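DNA polymerase (Pyrobaculum calidifontis, PDB 5MDN) probably catalyses template-directed DNA synthesis, adding deoxyribonucleotides from their triphosphates to a growing DNA strand with release of diphosphate, as a family B polymerase. Local coordinates at residues F42-K48 with G104-E110; V219-D225 with R252-L256; Y548-I554 with S569-L575. One frame throughout, in Å; residues are numbered along the deposited sequence.

In the fold
The three contacts follow one another along the chain, each closing before the next opens. Contact 1 pairs strands 41-46 and 105-109 in the four-stranded antiparallel sheet of the N-terminal part. Contact 2 joins the end of helix 209-222 to loop 252-256 in the exonuclease domain. Contact 3 lies in the polymerase part, between helices 528-551 and 572-583. The centres of contacts 1 and 2 are about 45 Å apart. The centre of contact 3 is about 57 Å from the centre of each of the others. No two of them touch, and contacts 2 and 3 lie on opposite sides of the chain's centre. The three thus sit in separate parts of this single-chain enzyme.

Contact 1: F42-K48 with G104-E110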
loop_
_atom_site.group_PDB
_atom_site.type_symbol
_atom_site.label_atom_id
_atom_site.label_comp_id
_atom_site.label_asym_id
_atom_site.label_seq_id
_atom_site.Cartn_x
_atom_site.Cartn_y
_atom_site.Cartn_z
ATOM N N PHE A 42 17.762 -6.406 -23.432
ATOM C CA PHE A 42 17.821 -7.448 -22.417
ATOM C C PHE A 42 19.092 -8.259 -22.635
ATOM O O PHE A 42 19.730 -8.181 -23.688
ATOM C CB PHE A 42 16.577 -8.344 -22.452
ATOM C CG PHE A 42 16.447 -9.165 -23.705
ATOM C CD1 PHE A 42 15.890 -8.624 -24.853
ATOM C CD2 PHE A 42 16.864 -10.486 -23.727
ATOM C CE1 PHE A 42 15.767 -9.386 -26.004
ATOM C CE2 PHE A 42 16.742 -11.249 -24.872
ATOM C CZ PHE A 42 16.193 -10.699 -26.012
ATOM N N TYR A 43 19.453 -9.044 -21.625
ATOM C CA TYR A 43 20.669 -9.841 -21.657
ATOM C C TYR A 43 20.360 -11.296 -21.988
ATOM O O TYR A 43 19.269 -11.803 -21.712
ATOM C CB TYR A 43 21.415 -9.773 -20.321
ATOM C CG TYR A 43 21.839 -8.382 -19.911
ATOM C CD1 TYR A 43 22.792 -7.680 -20.637
ATOM C CD2 TYR A 43 21.298 -7.777 -18.785
ATOM C CE1 TYR A 43 23.186 -6.409 -20.258
ATOM C CE2 TYR A 43 21.686 -6.509 -18.397
ATOM C CZ TYR A 43 22.630 -5.830 -19.137
ATOM O OH TYR A 43 23.017 -4.566 -18.753
ATOM N N ALA A 44 21.340 -11.961 -22.595
ATOM C CA ALA A 44 21.261 -13.381 -22.911
ATOM C C ALA A 44 22.576 -14.022 -22.499
ATOM O O ALA A 44 23.637 -13.629 -22.992
ATOM C CB ALA A 44 20.994 -13.596 -24.402
ATOM N N LYS A 45 22.510 -15.012 -21.609
ATOM C CA LYS A 45 23.717 -15.631 -21.065
ATOM C C LYS A 45 24.207 -16.703 -22.032
ATOM O O LYS A 45 23.563 -17.743 -22.205
ATOM C CB LYS A 45 23.445 -16.185 -19.668
ATOM C CG LYS A 45 24.705 -16.476 -18.861
ATOM C CD LYS A 45 24.386 -16.975 -17.454
ATOM C CE LYS A 45 23.458 -18.177 -17.441
ATOM N NZ LYS A 45 23.088 -18.536 -16.041
ATOM N N CYS A 46 25.361 -16.455 -22.646
ATOM C CA CYS A 46 25.894 -17.293 -23.711
ATOM C C CYS A 46 26.917 -18.292 -23.189
ATOM O O CYS A 46 27.748 -17.964 -22.335
ATOM C CB CYS A 46 26.541 -16.423 -24.793
ATOM S SG CYS A 46 27.822 -15.332 -24.154
ATOM N N ASP A 47 26.849 -19.515 -23.709
ATOM C CA ASP A 47 27.947 -20.460 -23.555
ATOM C C ASP A 47 29.021 -20.260 -24.624
ATOM O O ASP A 47 30.216 -20.348 -24.325
ATOM C CB ASP A 47 27.409 -21.898 -23.567
ATOM C CG ASP A 47 26.672 -22.249 -24.851
ATOM O OD1 ASP A 47 26.966 -21.650 -25.911
ATOM O OD2 ASP A 47 25.795 -23.139 -24.795
ATOM N N LYS A 48 28.618 -20.002 -25.867
ATOM C CA LYS A 48 29.507 -19.474 -26.897
ATOM C C LYS A 48 28.934 -18.148 -27.373
ATOM O O LYS A 48 27.728 -18.045 -27.624
ATOM C CB LYS A 48 29.664 -20.447 -28.073
ATOM C CG LYS A 48 30.814 -21.440 -27.935
ATOM C CD LYS A 48 30.509 -22.534 -26.925
ATOM C CE LYS A 48 31.686 -23.487 -26.789
ATOM N NZ LYS A 48 31.394 -24.634 -25.886
ATOM N N GLY A 104 23.392 -20.762 -28.089
ATOM C CA GLY A 104 24.481 -19.835 -27.958
ATOM C C GLY A 104 24.195 -19.626 -26.474
ATOM O O GLY A 104 24.933 -20.076 -25.629
ATOM N N VAL A 105 23.075 -18.977 -26.169
ATOM C CA VAL A 105 22.639 -18.768 -24.840
ATOM C C VAL A 105 21.811 -19.888 -24.285
ATOM O O VAL A 105 21.184 -20.642 -24.993
ATOM C CB VAL A 105 21.695 -17.620 -24.782
ATOM C CG1 VAL A 105 20.443 -17.961 -25.560
ATOM C CG2 VAL A 105 21.409 -17.340 -23.323
ATOM N N VAL A 106 21.776 -19.874 -22.977
ATOM C CA VAL A 106 21.097 -20.797 -22.086
ATOM C C VAL A 106 19.959 -20.136 -21.310
ATOM O O VAL A 106 19.007 -20.828 -20.930
ATOM C CB VAL A 106 22.100 -21.462 -21.120
ATOM C CG1 VAL A 106 23.021 -22.403 -21.880
ATOM C CG2 VAL A 106 22.903 -20.407 -20.375
ATOM N N ASP A 107 20.022 -18.828 -21.060
ATOM C CA ASP A 107 18.967 -18.153 -20.317
ATOM C C ASP A 107 18.980 -16.668 -20.656
ATOM O O ASP A 107 19.997 -16.119 -21.085
ATOM C CB ASP A 107 19.132 -18.364 -18.808
ATOM C CG ASP A 107 17.806 -18.428 -18.079
ATOM O OD1 ASP A 107 16.830 -17.816 -18.562
ATOM O OD2 ASP A 107 17.741 -19.086 -17.020
ATOM N N VAL A 108 17.840 -16.020 -20.424
ATOM C CA VAL A 108 17.656 -14.604 -20.723
ATOM C C VAL A 108 17.274 -13.877 -19.441
ATOM O O VAL A 108 16.604 -14.434 -18.565
ATOM C CB VAL A 108 16.591 -14.378 -21.820
ATOM C CG1 VAL A 108 17.082 -14.921 -23.152
ATOM C CG2 VAL A 108 15.273 -15.032 -21.429
ATOM N N TYR A 109 17.716 -12.624 -19.326
ATOM C CA TYR A 109 17.588 -11.884 -18.080
ATOM C C TYR A 109 17.204 -10.436 -18.350
ATOM O O TYR A 109 17.595 -9.850 -19.363
ATOM C CB TYR A 109 18.889 -11.937 -17.271
ATOM C CG TYR A 109 19.265 -13.334 -16.833
ATOM C CD1 TYR A 109 18.641 -13.934 -15.747
ATOM C CD2 TYR A 109 20.233 -14.058 -17.515
ATOM C CE1 TYR A 109 18.978 -15.214 -15.349
ATOM C CE2 TYR A 109 20.578 -15.338 -17.124
ATOM C CZ TYR A 109 19.946 -15.911 -16.040
ATOM O OH TYR A 109 20.283 -17.184 -15.644
ATOM N N GLU A 110 16.428 -9.871 -17.421
ATOM C CA GLU A 110 16.020 -8.463 -17.442
ATOM C C GLU A 110 15.241 -8.101 -18.704
ATOM O O GLU A 110 15.341 -6.979 -19.206
ATOM C CB GLU A 110 17.221 -7.527 -17.276
ATOM C CG GLU A 110 18.033 -7.771 -16.018
ATOM C CD GLU A 110 19.001 -6.642 -15.725
ATOM O OE1 GLU A 110 18.904 -5.588 -16.389
ATOM O OE2 GLU A 110 19.856 -6.807 -14.830
#
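K45 N donates to D107 O over 2.8 Å, with an angle of 168° at the hydrogen. The side chain of K45 also crosses to the other strand. It bends at chi3 (54°), which turns NZ to Y109 OH, and K45 NZ donates to that oxygen at 3.1 Å. On the way, K45 CB lies at the edge of the Y109 ring, 3.9 Å from CE2, and K45 CE meets V106 CG2 at 3.7 Å. With an alanine here, Y109 OH would probably lose its bond from the amine, and V106 CG2 its methylene neighbour. The two strands are antiparallel, and 105-109 is one of the two edge strands of the four-stranded sheet, next to 41-46. Y43 and Y109 form a hydrogen-bonded pair: Y43 N to Y109 O and Y109 N to Y43 O are both 3.0 Å. A44 and V108 form the next, non-hydrogen-bonded pair. V108 CG1 comes to the edge of the F42 ring, 4.1 Å from CE2, and helix 92-100 packs on both residues. The side chains of Y43 and E110 run side by side, their flat groups turned 77° apart. E110 OE1 sits at the ring edge, 3.6 Å from Y43 CE2, and is held by a salt bridge to R118.

Contact 2: V219-D225 with R252-L256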
loop_
_atom_site.group_PDB
_atom_site.type_symbol
_atom_site.label_atom_id
_atom_site.label_comp_id
_atom_site.label_asym_id
_atom_site.label_seq_id
_atom_site.Cartn_x
_atom_site.Cartn_y
_atom_site.Cartn_z
ATOM N N VAL A 219 -9.373 21.357 -13.063
ATOM C CA VAL A 219 -8.039 20.761 -13.084
ATOM C C VAL A 219 -7.138 21.507 -14.060
ATOM O O VAL A 219 -5.976 21.802 -13.756
ATOM C CB VAL A 219 -8.129 19.261 -13.424
ATOM C CG1 VAL A 219 -6.739 18.671 -13.623
ATOM C CG2 VAL A 219 -8.875 18.514 -12.329
ATOM N N LYS A 220 -7.662 21.833 -15.243
ATOM C CA LYS A 220 -6.887 22.607 -16.206
ATOM C C LYS A 220 -6.644 24.027 -15.705
ATOM O O LYS A 220 -5.589 24.612 -15.979
ATOM C CB LYS A 220 -7.606 22.631 -17.556
ATOM C CG LYS A 220 -7.768 21.265 -18.207
ATOM C CD LYS A 220 -8.313 21.399 -19.619
ATOM C CE LYS A 220 -9.695 22.028 -19.618
ATOM N NZ LYS A 220 -10.303 22.035 -20.978
ATOM N N GLU A 221 -7.606 24.586 -14.972
ATOM C CA GLU A 221 -7.483 25.952 -14.473
ATOM C C GLU A 221 -6.433 26.026 -13.369
ATOM O O GLU A 221 -5.554 26.896 -13.384
ATOM C CB GLU A 221 -8.847 26.426 -13.957
ATOM C CG GLU A 221 -8.969 27.899 -13.594
ATOM C CD GLU A 221 -8.817 28.789 -14.813
ATOM O OE1 GLU A 221 -9.182 28.330 -15.919
ATOM O OE2 GLU A 221 -8.342 29.936 -14.673
ATOM N N PHE A 222 -6.509 25.106 -12.403
ATOM C CA PHE A 222 -5.584 25.086 -11.273
ATOM C C PHE A 222 -4.216 24.524 -11.657
ATOM O O PHE A 222 -3.191 24.979 -11.135
ATOM C CB PHE A 222 -6.196 24.280 -10.127
ATOM C CG PHE A 222 -5.288 24.106 -8.942
ATOM C CD1 PHE A 222 -4.722 25.203 -8.314
ATOM C CD2 PHE A 222 -5.014 22.842 -8.447
ATOM C CE1 PHE A 222 -3.891 25.040 -7.221
ATOM C CE2 PHE A 222 -4.186 22.675 -7.356
ATOM C CZ PHE A 222 -3.625 23.774 -6.742
ATOM N N ASP A 223 -4.183 23.530 -12.554
ATOM C CA ASP A 223 -2.965 22.849 -12.989
ATOM C C ASP A 223 -2.251 22.205 -11.804
ATOM O O ASP A 223 -1.160 22.647 -11.422
ATOM C CB ASP A 223 -2.018 23.813 -13.714
ATOM C CG ASP A 223 -0.867 23.097 -14.398
ATOM O OD1 ASP A 223 -0.994 21.881 -14.653
ATOM O OD2 ASP A 223 0.164 23.746 -14.678
ATOM N N PRO A 224 -2.829 21.173 -11.194
ATOM C CA PRO A 224 -2.184 20.552 -10.036
ATOM C C PRO A 224 -1.029 19.651 -10.439
ATOM O O PRO A 224 -1.014 19.051 -11.517
ATOM C CB PRO A 224 -3.319 19.736 -9.406
ATOM C CG PRO A 224 -4.159 19.345 -10.570
ATOM C CD PRO A 224 -4.105 20.514 -11.528
ATOM N N ASP A 225 -0.048 19.561 -9.542
ATOM C CA ASP A 225 1.063 18.636 -9.718
ATOM C C ASP A 225 0.750 17.260 -9.142
ATOM O O ASP A 225 1.184 16.243 -9.693
ATOM C CB ASP A 225 2.327 19.200 -9.063
ATOM C CG ASP A 225 2.694 20.572 -9.595
ATOM O OD1 ASP A 225 2.932 20.695 -10.816
ATOM O OD2 ASP A 225 2.750 21.529 -8.791
ATOM N N ARG A 252 -10.374 15.090 -20.145
ATOM C CA ARG A 252 -9.024 15.536 -20.497
ATOM C C ARG A 252 -8.451 16.323 -19.326
ATOM O O ARG A 252 -8.594 17.542 -19.243
ATOM C CB ARG A 252 -9.050 16.373 -21.768
ATOM C CG ARG A 252 -9.534 15.631 -22.997
ATOM C CD ARG A 252 -9.521 16.548 -24.206
ATOM N NE ARG A 252 -10.333 17.743 -23.986
ATOM C CZ ARG A 252 -9.832 18.947 -23.730
ATOM N NH1 ARG A 252 -8.518 19.118 -23.667
ATOM N NH2 ARG A 252 -10.640 19.981 -23.538
ATOM N N VAL A 253 -7.785 15.620 -18.411
ATOM C CA VAL A 253 -7.271 16.241 -17.197
ATOM C C VAL A 253 -5.746 16.302 -17.140
ATOM O O VAL A 253 -5.211 17.087 -16.342
ATOM C CB VAL A 253 -7.820 15.543 -15.935
ATOM C CG1 VAL A 253 -9.323 15.739 -15.835
ATOM C CG2 VAL A 253 -7.464 14.068 -15.947
ATOM N N ASP A 254 -5.028 15.514 -17.940
ATOM C CA ASP A 254 -3.576 15.524 -17.838
ATOM C C ASP A 254 -2.994 16.755 -18.539
ATOM O O ASP A 254 -3.705 17.551 -19.158
ATOM C CB ASP A 254 -2.997 14.205 -18.364
ATOM C CG ASP A 254 -3.058 14.060 -19.884
ATOM O OD1 ASP A 254 -3.059 15.061 -20.631
ATOM O OD2 ASP A 254 -3.082 12.900 -20.345
ATOM N N ARG A 255 -1.673 16.918 -18.435
ATOM C CA ARG A 255 -1.018 18.136 -18.901
ATOM C C ARG A 255 -0.856 18.213 -20.415
ATOM O O ARG A 255 -0.442 19.264 -20.915
ATOM C CB ARG A 255 0.335 18.322 -18.207
ATOM C CG ARG A 255 0.190 18.781 -16.764
ATOM C CD ARG A 255 1.385 19.617 -16.321
ATOM N NE ARG A 255 1.188 20.190 -14.989
ATOM C CZ ARG A 255 1.888 19.875 -13.903
ATOM N NH1 ARG A 255 2.858 18.974 -13.964
ATOM N NH2 ARG A 255 1.617 20.473 -12.749
ATOM N N LEU A 256 -1.151 17.147 -21.154
ATOM C CA LEU A 256 -1.143 17.191 -22.614
ATOM C C LEU A 256 -2.545 16.963 -23.167
ATOM O O LEU A 256 -2.731 16.328 -24.209
ATOM C CB LEU A 256 -0.156 16.184 -23.204
ATOM C CG LEU A 256 1.344 16.351 -22.927
ATOM C CD1 LEU A 256 1.787 17.792 -23.160
ATOM C CD2 LEU A 256 1.734 15.876 -21.530
#
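A salt-bridge network of D223, D225 and R255 ties the end of helix 209-222 to loop 252-256 in the exonuclease domain, which belongs to the RNase H clan. R255 is extended from CG to NE, and its guanidinium meets both acids at the edge. R255 NE donates to D223 OD1 at 2.8 Å, with an almost straight N-H...O angle of 171°. The bond lies in the guanidinium plane and reaches the syn side of the carboxylate. The two planes stand 84° apart, and the bridge runs through one oxygen and is not bidentate. R255 NH2 forms the second salt bridge, to D225 OD1; it is modelled very short, so its exact length is doubtful. D223 holds its CG anti to the backbone N (chi1 -170°), which helps bring OD1 to R255 NE. It is the first residue to leave the helix, with positive phi, and D223 N still bonds to V219 O at 2.8 Å. Its OD1 is shared with R273, and its OD2 pairs with R164. D225 OD2 pairs with R30. So many arginines are likely to favour the ionised form of both acids. One turn back in the helix, V219 CG1 packs against V253, 3.5 Å from its O and 4.0 Å from its CB. K220 NZ lies 3.3 Å from R252 NH2, two donors of like charge. In the loop, D254 OD1 accepts from L256 N, an Asx turn. The side chains of R255 and D7, a magnesium ligand, are about 7 Å apart. V219, F222 and P224 rest on L166 of strand 165-172, and V253 also touches V216 of helix 209-222. D225 leads into strand 226-229, which lies between strands 165-172 and 274-277.

Contact 3: Y548-I554 with S569-L575; sequences YAKRLGI and SGAVDRL
I554 has CG1 anti to the carbonyl carbon (chi1 -63°) and an extended chi2 (178°), which carries CD1 across to A571 and L575. L575 has its CG anti to the backbone N (chi1 177°), which directs its branch toward helix 528-551, where its methyls meet A549 and Y548. I554 CG1 meets A571 CB at 3.7 Å. I554 CD1 reaches A571 O at 3.5 Å and L575 CB at 3.9 Å. L575 CD2 lies 4.0 Å from A549 CB. L575 CD1 comes to the edge of the Y548 ring, 4.2 Å from CD2, and that ring also stacks with Y578. The two segments flank the antiparallel hairpin of strands 556-560 and 563-567 in the palm of the polymerase. This hairpin carries the YGDTDS sequence characteristic of family B polymerases. Helix 528-551 leads into it, and helix 572-583 follows it. No hydrogen bond crosses between the segments, and apolar side chains make most of the contact. L552 CB faces A571 CB. L552 CD2 meets R574 CB at 3.7 Å and also lies at the edge of its guanidinium, 4.0 Å from NH1. Beside I554 CG1, S569 OG caps the start of the second helix through a weak bond from A571 N, 3.3 Å long.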
loop_
_atom_site.group_PDB
_atom_site.type_symbol
_atom_site.label_atom_id
_atom_site.label_comp_id
_atom_site.label_asym_id
_atom_site.label_seq_id
_atom_site.Cartn_x
_atom_site.Cartn_y
_atom_site.Cartn_z
ATOM N N TYR A 548 17.737 -11.910 29.555
ATOM C CA TYR A 548 18.301 -10.755 30.244
ATOM C C TYR A 548 17.210 -9.864 30.822
ATOM O O TYR A 548 17.410 -9.250 31.876
ATOM C CB TYR A 548 19.198 -9.957 29.297
ATOM C CG TYR A 548 19.936 -8.823 29.974
ATOM C CD1 TYR A 548 21.168 -9.035 30.581
ATOM C CD2 TYR A 548 19.404 -7.539 30.003
ATOM C CE1 TYR A 548 21.847 -8.003 31.202
ATOM C CE2 TYR A 548 20.075 -6.501 30.622
ATOM C CZ TYR A 548 21.296 -6.738 31.219
ATOM O OH TYR A 548 21.968 -5.707 31.835
ATOM N N ALA A 549 16.060 -9.774 30.149
ATOM C CA ALA A 549 14.950 -8.987 30.679
ATOM C C ALA A 549 14.491 -9.527 32.027
ATOM O O ALA A 549 14.113 -8.759 32.918
ATOM C CB ALA A 549 13.792 -8.974 29.681
ATOM N N LYS A 550 14.512 -10.852 32.187
ATOM C CA LYS A 550 14.112 -11.475 33.442
ATOM C C LYS A 550 15.089 -11.144 34.564
ATOM O O LYS A 550 14.706 -11.138 35.739
ATOM C CB LYS A 550 14.014 -12.982 33.222
ATOM C CG LYS A 550 12.902 -13.361 32.258
ATOM C CD LYS A 550 12.616 -14.858 32.256
ATOM C CE LYS A 550 11.618 -15.183 31.149
ATOM N NZ LYS A 550 11.652 -16.616 30.753
ATOM N N ARG A 551 16.353 -10.868 34.224
ATOM C CA ARG A 551 17.306 -10.445 35.241
ATOM C C ARG A 551 16.934 -9.082 35.801
ATOM O O ARG A 551 17.320 -8.752 36.928
ATOM C CB ARG A 551 18.720 -10.414 34.664
ATOM C CG ARG A 551 19.255 -11.779 34.255
ATOM C CD ARG A 551 20.740 -11.730 33.904
ATOM N NE ARG A 551 21.582 -11.414 35.053
ATOM C CZ ARG A 551 22.056 -10.203 35.326
ATOM N NH1 ARG A 551 21.773 -9.180 34.531
ATOM N NH2 ARG A 551 22.815 -10.015 36.397
ATOM N N LEU A 552 16.205 -8.285 35.029
ATOM C CA LEU A 552 15.571 -7.078 35.522
ATOM C C LEU A 552 14.129 -7.402 35.910
ATOM O O LEU A 552 13.634 -8.508 35.683
ATOM C CB LEU A 552 15.617 -5.973 34.465
ATOM C CG LEU A 552 16.963 -5.686 33.793
ATOM C CD1 LEU A 552 16.935 -6.134 32.341
ATOM C CD2 LEU A 552 17.310 -4.213 33.891
ATOM N N GLY A 553 13.450 -6.427 36.501
ATOM C CA GLY A 553 12.078 -6.641 36.914
ATOM C C GLY A 553 11.098 -6.398 35.783
ATOM O O GLY A 553 10.150 -5.622 35.939
ATOM N N ILE A 554 11.303 -7.060 34.647
ATOM C CA ILE A 554 10.540 -6.794 33.430
ATOM C C ILE A 554 9.782 -8.051 33.019
ATOM O O ILE A 554 10.391 -9.060 32.640
ATOM C CB ILE A 554 11.446 -6.311 32.290
ATOM C CG1 ILE A 554 12.113 -4.987 32.665
ATOM C CG2 ILE A 554 10.650 -6.167 30.999
ATOM C CD1 ILE A 554 13.058 -4.458 31.611
ATOM N N SER A 569 7.958 -0.153 32.934
ATOM C CA SER A 569 8.680 0.103 34.170
ATOM C C SER A 569 9.850 1.028 33.870
ATOM O O SER A 569 10.122 1.365 32.717
ATOM C CB SER A 569 9.169 -1.199 34.817
ATOM O OG SER A 569 10.145 -1.831 34.009
ATOM N N GLY A 570 10.536 1.452 34.932
ATOM C CA GLY A 570 11.786 2.167 34.750
ATOM C C GLY A 570 12.897 1.293 34.205
ATOM O O GLY A 570 13.837 1.794 33.580
ATOM N N ALA A 571 12.812 -0.019 34.440
ATOM C CA ALA A 571 13.867 -0.939 34.034
ATOM C C ALA A 571 13.989 -1.092 32.521
ATOM O O ALA A 571 15.011 -1.605 32.050
ATOM C CB ALA A 571 13.633 -2.308 34.673
ATOM N N VAL A 572 12.974 -0.683 31.751
ATOM C CA VAL A 572 13.018 -0.872 30.300
ATOM C C VAL A 572 14.208 -0.131 29.702
ATOM O O VAL A 572 14.831 -0.598 28.740
ATOM C CB VAL A 572 11.690 -0.441 29.648
ATOM C CG1 VAL A 572 10.544 -1.301 30.162
ATOM C CG2 VAL A 572 11.405 1.040 29.880
ATOM N N ASP A 573 14.535 1.043 30.254
ATOM C CA ASP A 573 15.632 1.845 29.721
ATOM C C ASP A 573 16.951 1.087 29.768
ATOM O O ASP A 573 17.814 1.280 28.903
ATOM C CB ASP A 573 15.750 3.149 30.509
ATOM C CG ASP A 573 14.473 3.964 30.482
ATOM O OD1 ASP A 573 13.844 4.039 29.405
ATOM O OD2 ASP A 573 14.102 4.531 31.533
ATOM N N ARG A 574 17.125 0.223 30.768
ATOM C CA ARG A 574 18.322 -0.603 30.849
ATOM C C ARG A 574 18.270 -1.769 29.871
ATOM O O ARG A 574 19.309 -2.175 29.340
ATOM C CB ARG A 574 18.496 -1.113 32.280
ATOM C CG ARG A 574 18.598 0.006 33.304
ATOM C CD ARG A 574 19.044 -0.495 34.664
ATOM N NE ARG A 574 18.529 0.365 35.726
ATOM C CZ ARG A 574 17.391 0.146 36.377
ATOM N NH1 ARG A 574 16.650 -0.913 36.081
ATOM N NH2 ARG A 574 16.991 0.983 37.325
ATOM N N LEU A 575 17.078 -2.321 29.630
ATOM C CA LEU A 575 16.937 -3.364 28.619
ATOM C C LEU A 575 17.232 -2.826 27.224
ATOM O O LEU A 575 17.886 -3.496 26.418
ATOM C CB LEU A 575 15.533 -3.966 28.673
ATOM C CG LEU A 575 15.226 -5.029 27.615
ATOM C CD1 LEU A 575 16.197 -6.194 27.732
ATOM C CD2 LEU A 575 13.787 -5.509 27.723
#